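Local coordinates for beta-N-acetylglucosaminidase-like protein Glycoside hydrolase family 20 (Flavobacterium johnsoniae, PDB 6YHH), which probably cleaves terminal N-acetylhexosamine residues from chitin-derived oligosaccharides, as a family 20 beta-N-acetylhexosaminidase of bacterial chitin breakdown, at residues 453-467 and 549-563. Sequence-based numbering, arbitrary orientation.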
loop_
_atom_site.group_PDB
_atom_site.type_symbol
_atom_site.label_atom_id
_atom_site.label_comp_id
_atom_site.label_asym_id
_atom_site.label_seq_id
_atom_site.Cartn_x
_atom_site.Cartn_y
_atom_site.Cartn_z
ATOM N N GLU A 453 -16.972 1.207 9.991
ATOM C CA GLU A 453 -16.856 0.856 11.402
ATOM C C GLU A 453 -15.810 -0.203 11.649
ATOM O O GLU A 453 -15.046 -0.115 12.649
ATOM C CB GLU A 453 -18.136 0.332 11.966
ATOM C CG GLU A 453 -19.294 1.334 12.073
ATOM C CD GLU A 453 -20.169 1.539 10.894
ATOM O OE1 GLU A 453 -19.749 1.226 9.742
ATOM O OE2 GLU A 453 -21.342 1.964 11.157
ATOM N N LEU A 454 -15.787 -1.248 10.780
ATOM C CA LEU A 454 -14.991 -2.395 10.982
ATOM C C LEU A 454 -13.948 -2.648 9.870
ATOM O O LEU A 454 -13.596 -3.798 9.615
ATOM C CB LEU A 454 -15.867 -3.654 11.150
ATOM C CG LEU A 454 -16.955 -3.563 12.238
ATOM C CD1 LEU A 454 -17.907 -4.806 12.267
ATOM C CD2 LEU A 454 -16.346 -3.274 13.644
ATOM N N ALA A 455 -13.515 -1.586 9.222
ATOM C CA ALA A 455 -12.484 -1.675 8.173
ATOM C C ALA A 455 -11.501 -0.542 8.318
ATOM O O ALA A 455 -11.846 0.612 8.158
ATOM C CB ALA A 455 -13.106 -1.681 6.827
ATOM N N THR A 456 -10.254 -0.908 8.480
ATOM C CA THR A 456 -9.140 0.061 8.521
ATOM C C THR A 456 -8.646 0.269 7.124
ATOM O O THR A 456 -9.034 -0.449 6.214
ATOM C CB THR A 456 -8.000 -0.534 9.346
ATOM O OG1 THR A 456 -7.637 -1.800 8.745
ATOM C CG2 THR A 456 -8.443 -0.758 10.812
ATOM N N PRO A 457 -7.733 1.210 6.943
ATOM C CA PRO A 457 -7.104 1.295 5.595
ATOM C C PRO A 457 -6.444 0.020 5.166
ATOM O O PRO A 457 -6.333 -0.226 3.961
ATOM C CB PRO A 457 -6.036 2.377 5.787
ATOM C CG PRO A 457 -6.655 3.215 6.845
ATOM C CD PRO A 457 -7.345 2.335 7.815
ATOM N N GLU A 458 -6.009 -0.783 6.131
ATOM C CA GLU A 458 -5.395 -2.095 5.827
ATOM C C GLU A 458 -6.373 -3.116 5.332
ATOM O O GLU A 458 -6.090 -3.935 4.427
ATOM C CB GLU A 458 -4.567 -2.618 7.019
ATOM C CG GLU A 458 -3.382 -1.673 7.350
ATOM C CD GLU A 458 -3.693 -0.419 8.098
ATOM O OE1 GLU A 458 -4.732 -0.311 8.775
ATOM O OE2 GLU A 458 -2.915 0.549 7.786
ATOM N N THR A 459 -7.549 -3.170 5.927
ATOM C CA THR A 459 -8.502 -4.202 5.585
ATOM C C THR A 459 -9.625 -3.749 4.592
ATOM O O THR A 459 -10.363 -4.601 4.114
ATOM C CB THR A 459 -9.218 -4.870 6.786
ATOM O OG1 THR A 459 -9.971 -3.892 7.502
ATOM C CG2 THR A 459 -8.215 -5.421 7.738
ATOM N N PHE A 460 -9.672 -2.457 4.291
ATOM C CA PHE A 460 -10.678 -1.831 3.418
ATOM C C PHE A 460 -10.859 -2.603 2.102
ATOM O O PHE A 460 -11.959 -3.080 1.776
ATOM C CB PHE A 460 -10.264 -0.403 3.074
ATOM C CG PHE A 460 -11.307 0.337 2.303
ATOM C CD1 PHE A 460 -12.313 1.002 2.979
ATOM C CD2 PHE A 460 -11.270 0.433 0.919
ATOM C CE1 PHE A 460 -13.328 1.661 2.347
ATOM C CE2 PHE A 460 -12.258 1.095 0.233
ATOM C CZ PHE A 460 -13.279 1.761 0.929
ATOM N N ASP A 461 -9.763 -2.819 1.376
ATOM C CA ASP A 461 -9.880 -3.477 0.065
ATOM C C ASP A 461 -10.386 -4.947 0.166
ATOM O O ASP A 461 -11.179 -5.378 -0.718
ATOM C CB ASP A 461 -8.568 -3.451 -0.688
ATOM C CG ASP A 461 -8.110 -2.088 -1.079
ATOM O OD1 ASP A 461 -8.885 -1.166 -1.000
ATOM O OD2 ASP A 461 -6.898 -1.998 -1.512
ATOM N N SER A 462 -10.032 -5.662 1.260
ATOM C CA SER A 462 -10.509 -7.012 1.446
ATOM C C SER A 462 -12.021 -7.080 1.633
ATOM O O SER A 462 -12.658 -8.146 1.426
ATOM C CB SER A 462 -9.841 -7.700 2.642
ATOM O OG SER A 462 -10.265 -7.235 3.875
ATOM N N ARG A 463 -12.583 -6.014 2.141
ATOM C CA ARG A 463 -14.059 -5.918 2.287
ATOM C C ARG A 463 -14.718 -5.517 0.949
ATOM O O ARG A 463 -15.765 -6.071 0.528
ATOM C CB ARG A 463 -14.396 -4.938 3.434
ATOM C CG ARG A 463 -14.411 -5.630 4.805
ATOM C CD ARG A 463 -13.163 -6.395 5.194
ATOM N NE ARG A 463 -13.389 -7.160 6.423
ATOM C CZ ARG A 463 -12.883 -8.385 6.636
ATOM N NH1 ARG A 463 -11.963 -8.908 5.815
ATOM N NH2 ARG A 463 -13.240 -9.059 7.757
ATOM N N VAL A 464 -14.161 -4.527 0.268
ATOM C CA VAL A 464 -14.767 -4.013 -0.988
ATOM C C VAL A 464 -14.663 -5.006 -2.137
ATOM O O VAL A 464 -15.637 -5.177 -2.871
ATOM C CB VAL A 464 -14.175 -2.646 -1.368
ATOM C CG1 VAL A 464 -14.783 -2.099 -2.643
ATOM C CG2 VAL A 464 -14.457 -1.702 -0.225
ATOM N N TRP A 465 -13.512 -5.632 -2.285
ATOM C CA TRP A 465 -13.142 -6.467 -3.468
ATOM C C TRP A 465 -12.914 -7.876 -3.034
ATOM O O TRP A 465 -12.266 -8.116 -1.986
ATOM C CB TRP A 465 -11.875 -5.897 -4.124
ATOM C CG TRP A 465 -12.027 -4.407 -4.449
ATOM C CD1 TRP A 465 -11.472 -3.319 -3.768
ATOM C CD2 TRP A 465 -12.840 -3.837 -5.496
ATOM N NE1 TRP A 465 -11.929 -2.142 -4.337
ATOM C CE2 TRP A 465 -12.757 -2.442 -5.397
ATOM C CE3 TRP A 465 -13.703 -4.404 -6.492
ATOM C CZ2 TRP A 465 -13.472 -1.600 -6.222
ATOM C CZ3 TRP A 465 -14.380 -3.556 -7.342
ATOM C CH2 TRP A 465 -14.277 -2.136 -7.180
ATOM N N PRO A 466 -13.378 -8.880 -3.824
ATOM C CA PRO A 466 -13.921 -8.693 -5.148
ATOM C C PRO A 466 -15.434 -8.574 -5.228
ATOM O O PRO A 466 -15.988 -8.500 -6.350
ATOM C CB PRO A 466 -13.486 -9.960 -5.874
ATOM C CG PRO A 466 -13.605 -10.997 -4.776
ATOM C CD PRO A 466 -13.127 -10.281 -3.523
ATOM N N ARG A 467 -16.158 -8.511 -4.136
ATOM C CA ARG A 467 -17.600 -8.446 -4.217
ATOM C C ARG A 467 -18.144 -7.261 -4.991
ATOM O O ARG A 467 -19.191 -7.396 -5.682
ATOM C CB ARG A 467 -18.312 -8.586 -2.861
ATOM C CG ARG A 467 -18.121 -9.955 -2.181
ATOM C CD ARG A 467 -18.730 -10.158 -0.791
ATOM N NE ARG A 467 -18.017 -9.233 0.113
ATOM C CZ ARG A 467 -18.562 -8.535 1.072
ATOM N NH1 ARG A 467 -19.799 -8.740 1.451
ATOM N NH2 ARG A 467 -17.827 -7.599 1.665
ATOM N N MET A 549 -13.315 2.709 17.219
ATOM C CA MET A 549 -12.740 3.146 15.962
ATOM C C MET A 549 -11.160 3.132 16.016
ATOM O O MET A 549 -10.544 3.504 15.050
ATOM C CB MET A 549 -13.260 4.502 15.537
ATOM C CG MET A 549 -14.778 4.617 15.255
ATOM S SD MET A 549 -15.361 3.417 14.078
ATOM C CE MET A 549 -16.132 2.220 15.157
ATOM N N TYR A 550 -10.611 2.823 17.185
ATOM C CA TYR A 550 -9.183 2.626 17.359
ATOM C C TYR A 550 -8.797 1.183 17.806
ATOM O O TYR A 550 -7.627 0.939 18.172
ATOM C CB TYR A 550 -8.573 3.693 18.307
ATOM C CG TYR A 550 -9.302 3.790 19.585
ATOM C CD1 TYR A 550 -9.162 2.861 20.619
ATOM C CD2 TYR A 550 -10.257 4.817 19.766
ATOM C CE1 TYR A 550 -9.881 2.960 21.821
ATOM C CE2 TYR A 550 -11.017 4.866 20.920
ATOM C CZ TYR A 550 -10.814 3.984 21.940
ATOM O OH TYR A 550 -11.569 4.138 23.082
ATOM N N SER A 551 -9.719 0.237 17.701
ATOM C CA SER A 551 -9.414 -1.127 18.049
ATOM C C SER A 551 -8.516 -1.787 17.029
ATOM O O SER A 551 -8.383 -1.316 15.881
ATOM C CB SER A 551 -10.725 -1.909 18.127
ATOM O OG SER A 551 -11.456 -1.505 19.277
ATOM N N PRO A 552 -7.864 -2.911 17.401
ATOM C CA PRO A 552 -7.002 -3.591 16.479
ATOM C C PRO A 552 -7.753 -4.487 15.527
ATOM O O PRO A 552 -8.438 -5.385 15.962
ATOM C CB PRO A 552 -6.065 -4.370 17.370
ATOM C CG PRO A 552 -6.885 -4.688 18.547
ATOM C CD PRO A 552 -7.782 -3.517 18.744
ATOM N N PHE A 553 -7.583 -4.246 14.236
ATOM C CA PHE A 553 -8.237 -5.056 13.153
ATOM C C PHE A 553 -7.159 -5.836 12.447
ATOM O O PHE A 553 -7.040 -5.869 11.211
ATOM C CB PHE A 553 -9.053 -4.156 12.202
ATOM C CG PHE A 553 -10.265 -3.569 12.838
ATOM C CD1 PHE A 553 -11.444 -4.231 12.826
ATOM C CD2 PHE A 553 -10.204 -2.367 13.504
ATOM C CE1 PHE A 553 -12.559 -3.743 13.506
ATOM C CE2 PHE A 553 -11.341 -1.817 14.091
ATOM C CZ PHE A 553 -12.516 -2.501 14.100
ATOM N N THR A 554 -6.367 -6.534 13.270
ATOM C CA THR A 554 -5.219 -7.341 12.829
ATOM C C THR A 554 -5.333 -8.816 13.222
ATOM O O THR A 554 -4.314 -9.526 13.351
ATOM C CB THR A 554 -3.963 -6.733 13.475
ATOM O OG1 THR A 554 -4.184 -6.715 14.872
ATOM C CG2 THR A 554 -3.659 -5.314 12.966
ATOM N N LEU A 555 -6.560 -9.283 13.395
ATOM C CA LEU A 555 -6.813 -10.570 14.017
ATOM C C LEU A 555 -7.493 -11.475 13.028
ATOM O O LEU A 555 -7.735 -11.110 11.874
ATOM C CB LEU A 555 -7.623 -10.366 15.281
ATOM C CG LEU A 555 -7.008 -9.492 16.405
ATOM C CD1 LEU A 555 -7.891 -9.517 17.662
ATOM C CD2 LEU A 555 -5.587 -9.933 16.719
ATOM N N PHE A 556 -7.838 -12.702 13.483
ATOM C CA PHE A 556 -8.312 -13.671 12.494
ATOM C C PHE A 556 -9.521 -13.257 11.687
ATOM O O PHE A 556 -9.567 -13.494 10.472
ATOM C CB PHE A 556 -8.597 -14.990 13.167
ATOM C CG PHE A 556 -8.791 -16.164 12.209
ATOM C CD1 PHE A 556 -7.749 -16.660 11.460
ATOM C CD2 PHE A 556 -10.036 -16.721 12.092
ATOM C CE1 PHE A 556 -7.975 -17.734 10.608
ATOM C CE2 PHE A 556 -10.287 -17.767 11.231
ATOM C CZ PHE A 556 -9.241 -18.278 10.504
ATOM N N ALA A 557 -10.502 -12.621 12.290
ATOM C CA ALA A 557 -11.686 -12.185 11.539
ATOM C C ALA A 557 -11.349 -11.219 10.395
ATOM O O ALA A 557 -12.000 -11.234 9.358
ATOM C CB ALA A 557 -12.706 -11.544 12.449
ATOM N N ASP A 558 -10.281 -10.431 10.609
ATOM C CA ASP A 558 -9.825 -9.455 9.625
ATOM C C ASP A 558 -9.151 -10.076 8.433
ATOM O O ASP A 558 -9.121 -9.462 7.396
ATOM C CB ASP A 558 -8.929 -8.443 10.330
ATOM C CG ASP A 558 -9.628 -7.895 11.514
ATOM O OD1 ASP A 558 -10.715 -7.266 11.286
ATOM O OD2 ASP A 558 -9.178 -8.073 12.649
ATOM N N ALA A 559 -8.666 -11.327 8.551
ATOM C CA ALA A 559 -8.132 -12.107 7.441
ATOM C C ALA A 559 -9.128 -12.943 6.718
ATOM O O ALA A 559 -8.873 -13.404 5.605
ATOM C CB ALA A 559 -7.025 -13.037 8.008
ATOM N N CYS A 560 -10.342 -13.058 7.278
ATOM C CA CYS A 560 -11.387 -13.840 6.642
ATOM C C CYS A 560 -12.384 -12.996 5.820
ATOM O O CYS A 560 -12.556 -11.756 6.062
ATOM C CB CYS A 560 -12.187 -14.650 7.680
ATOM S SG CYS A 560 -11.202 -15.872 8.548
ATOM N N THR A 561 -12.988 -13.682 4.818
ATOM C CA THR A 561 -13.947 -13.038 3.940
ATOM C C THR A 561 -15.127 -13.933 3.701
ATOM O O THR A 561 -14.992 -15.126 3.902
ATOM C CB THR A 561 -13.263 -12.669 2.601
ATOM O OG1 THR A 561 -12.440 -13.767 2.162
ATOM C CG2 THR A 561 -12.316 -11.515 2.832
ATOM N N PRO A 562 -16.272 -13.423 3.188
ATOM C CA PRO A 562 -17.369 -14.330 2.763
ATOM C C PRO A 562 -16.977 -15.172 1.562
ATOM O O PRO A 562 -15.905 -14.995 0.995
ATOM C CB PRO A 562 -18.502 -13.381 2.339
ATOM C CG PRO A 562 -17.984 -11.991 2.572
ATOM C CD PRO A 562 -16.551 -12.023 2.861
ATOM N N ASP A 563 -17.803 -16.165 1.272
ATOM C CA ASP A 563 -17.577 -17.085 0.131
ATOM C C ASP A 563 -16.216 -17.773 0.281
ATOM O O ASP A 563 -15.391 -17.863 -0.656
ATOM C CB ASP A 563 -17.716 -16.327 -1.204
ATOM C CG ASP A 563 -19.086 -15.708 -1.369
ATOM O OD1 ASP A 563 -20.037 -16.458 -1.574
ATOM O OD2 ASP A 563 -19.175 -14.438 -1.192
HETATM O O HOH W 1 -11.398 -5.478 9.234
HETATM O O HOH W 2 -5.977 -3.632 9.955
#
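Arg-463 sends its hydrogen bonds to residues 549-563 onto main-chain oxygens alone, a worked example of a guanidinium gripping a turn. Its CB points away from that segment; past CG, the bend at chi2 (55°) swings CD back, and an extended chi3 (-172°) carries NE onward to CZ, 3.4 Å from Cys-560 O. NH1 gives a bent hydrogen bond to Cys-560 O (2.9 Å, 131°) and a straighter one to Ser-462 OG, whose own hydroxyl is spent on Thr-459 O. NH2 hydrogen-bonds Ala-557 O at 3.0 Å, on the face of that carbonyl opposite to Cys-560 N, and weakly Cys-560 O (3.3 Å), which both terminal nitrogens thus hold. These carbonyls end the weakly bonded turn about 556-559; their partial negative charge would probably suit the guanidinium.

Farther along, Phe-553 CD2 lies 3.6 Å from Thr-456 CG2, while CE1 touches Leu-454 CD2 at 3.8 Å. Between these zones a water donates to Leu-454 O and Asp-558 OD1 and accepts from Thr-459 OG1; Asp-558 OD1 also forms a salt bridge with Arg-540. Pro-562 CG sits over one face of the Arg-467 guanidinium.

Thr-456 OG1 accepts from Thr-459 N, an ST motif in the turn running into the helix around 460-464. This loop follows strand 443-450 of the TIM-barrel catalytic domain, and the contact joins it to the C-terminal helical region. Glu-453, at its start, hydrogen-bonds through OE2 a Tris molecule, probably from the crystallisation liquor; its side chain is about 7 Å from that of Glu-317, the predicted proton donor.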